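Local coordinates for methyltransferase small domain-containing protein (Thermoplasma acidophilum, PDB 1NE2) that is of unconfirmed function but, as a member of the PrmA-like S-adenosylmethionine-dependent methyltransferase family, probably transfers methyl groups, at the interface of chains A and B. Numbering follows the deposited sequence. Chains: chain A/B, hypothetical protein ta1320.

The interface of chains A and B. Residues chain A 78, 98, 109, 111; chain B 54, 75-76.
A:Tyr111 and B:Glu75 meet in a polar patch of a two-fold symmetric homodimer interface, which joins two methyltransferase-family domains in the deposited assembly and may or may not be the biological dimer. The patch hides 116 Å² of protein surface in sum, and its twin recurs with the chains exchanged. The phenol OH of A:Tyr111 lies 2.6 Å from carboxylate OE2 of B:Glu75 and donates to OE2, which accepts through its anti lone pair, the one directed away from OE1. Ring and carboxylate planes are only 1° apart, and OE2 sits at the ring edge, in plane, so the acid extends the flat phenol instead of covering a face. B:Glu75 gets there with CG anti to its backbone N (chi1 -176°) and an extended chain beyond. A second donor, the backbone N of A:Gly109, reaches OE2 of B:Glu75 at 3.0 Å from above the carboxylate plane, well out of it. Two donors from different directions thus hold this oxygen and should limit rotation of the carboxylate; they may also favour its charged form. The phenol OH of A:Tyr111 also accepts from the hydroxyl OG of B:Ser76 at 3.2 Å, acting as both donor and acceptor. Further along the patch, the amide ND2 of A:Asn98 donates to the backbone O of B:Glu75 at 3.1 Å, in the carbonyl plane and on a lone pair. ND2 also donates to hydroxyl OG1 of A:Thr78 within chain A, nearly straight (169° at H); both acceptors lie close to the amide plane, which suggests that A:Thr78 helps to orient the amide as a second-shell residue. OG1 of A:Thr78 also packs 3.3 Å from CB of B:Ser76.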
ATOM      1  N   THR A  78      -3.661  -5.191  -2.244  1.00 14.63           N
ATOM      2  CA  THR A  78      -4.186  -4.580  -3.464  1.00 13.69           C
ATOM      3  C   THR A  78      -4.340  -5.735  -4.460  1.00 15.45           C
ATOM      4  O   THR A  78      -3.527  -6.661  -4.482  1.00 14.91           O
ATOM      5  CB  THR A  78      -3.207  -3.512  -4.009  1.00 16.18           C
ATOM      6  OG1 THR A  78      -3.169  -2.396  -3.101  1.00 15.65           O
ATOM      7  CG2 THR A  78      -3.646  -3.028  -5.379  1.00 17.07           C
ATOM      8  N   ASN A  98      -8.037  -3.791  -1.362  1.00 18.45           N
ATOM      9  CA  ASN A  98      -8.146  -2.706  -2.335  1.00 18.70           C
ATOM     10  C   ASN A  98      -8.232  -3.337  -3.719  1.00 18.81           C
ATOM     11  O   ASN A  98      -7.223  -3.508  -4.401  1.00 17.94           O
ATOM     12  CB  ASN A  98      -6.924  -1.776  -2.229  1.00 18.12           C
ATOM     13  CG  ASN A  98      -6.819  -0.789  -3.391  1.00 21.88           C
ATOM     14  OD1 ASN A  98      -7.810  -0.181  -3.813  1.00 20.97           O
ATOM     15  ND2 ASN A  98      -5.603  -0.612  -3.899  1.00 19.75           N
ATOM     16  N   GLY A 109       2.534   0.950  -8.927  1.00 18.35           N
ATOM     17  CA  GLY A 109       2.963   1.104  -7.543  1.00 16.45           C
ATOM     18  C   GLY A 109       3.970   0.074  -7.072  1.00 16.70           C
ATOM     19  O   GLY A 109       4.198  -0.930  -7.743  1.00 19.15           O
ATOM     20  N   TYR A 111       5.267  -2.619  -4.076  1.00 15.50           N
ATOM     21  CA  TYR A 111       4.735  -3.509  -3.045  1.00 15.60           C
ATOM     22  C   TYR A 111       5.811  -4.481  -2.572  1.00 13.98           C
ATOM     23  O   TYR A 111       6.761  -4.771  -3.298  1.00 17.25           O
ATOM     24  CB  TYR A 111       3.575  -4.333  -3.622  1.00 14.39           C
ATOM     25  CG  TYR A 111       2.453  -3.481  -4.163  1.00 15.37           C
ATOM     26  CD1 TYR A 111       1.413  -3.069  -3.337  1.00 19.41           C
ATOM     27  CD2 TYR A 111       2.480  -3.015  -5.480  1.00 16.56           C
ATOM     28  CE1 TYR A 111       0.425  -2.205  -3.798  1.00 18.00           C
ATOM     29  CE2 TYR A 111       1.497  -2.141  -5.957  1.00 14.01           C
ATOM     30  CZ  TYR A 111       0.476  -1.744  -5.101  1.00 17.77           C
ATOM     31  OH  TYR A 111      -0.479  -0.861  -5.536  1.00 20.31           O
TER
ATOM     32  N   SER B  54       1.754   3.677  -4.499  1.00 12.90           N
ATOM     33  CA  SER B  54       1.258   3.101  -3.258  1.00 12.89           C
ATOM     34  C   SER B  54       1.646   4.170  -2.230  1.00 16.51           C
ATOM     35  O   SER B  54       2.801   4.597  -2.164  1.00 14.42           O
ATOM     36  CB  SER B  54       1.934   1.755  -2.969  1.00 17.41           C
ATOM     37  OG  SER B  54       3.344   1.861  -2.984  1.00 20.50           O
ATOM     38  N   GLU B  75      -2.675   4.551  -6.461  1.00 13.34           N
ATOM     39  CA  GLU B  75      -3.006   3.171  -6.776  1.00 16.16           C
ATOM     40  C   GLU B  75      -3.513   2.457  -5.527  1.00 16.13           C
ATOM     41  O   GLU B  75      -4.437   1.651  -5.586  1.00 17.70           O
ATOM     42  CB  GLU B  75      -1.778   2.471  -7.344  1.00 13.94           C
ATOM     43  CG  GLU B  75      -2.035   1.050  -7.798  1.00 13.95           C
ATOM     44  CD  GLU B  75      -0.875   0.529  -8.606  1.00 16.53           C
ATOM     45  OE1 GLU B  75      -0.752   0.928  -9.781  1.00 17.01           O
ATOM     46  OE2 GLU B  75      -0.074  -0.254  -8.060  1.00 17.21           O
ATOM     47  N   SER B  76      -2.894   2.751  -4.394  1.00 16.85           N
ATOM     48  CA  SER B  76      -3.314   2.171  -3.124  1.00 17.27           C
ATOM     49  C   SER B  76      -2.973   3.163  -2.032  1.00 17.94           C
ATOM     50  O   SER B  76      -1.956   3.854  -2.110  1.00 18.44           O
ATOM     51  CB  SER B  76      -2.610   0.829  -2.876  1.00 20.98           C
ATOM     52  OG  SER B  76      -1.208   0.945  -3.013  1.00 32.51           O
TER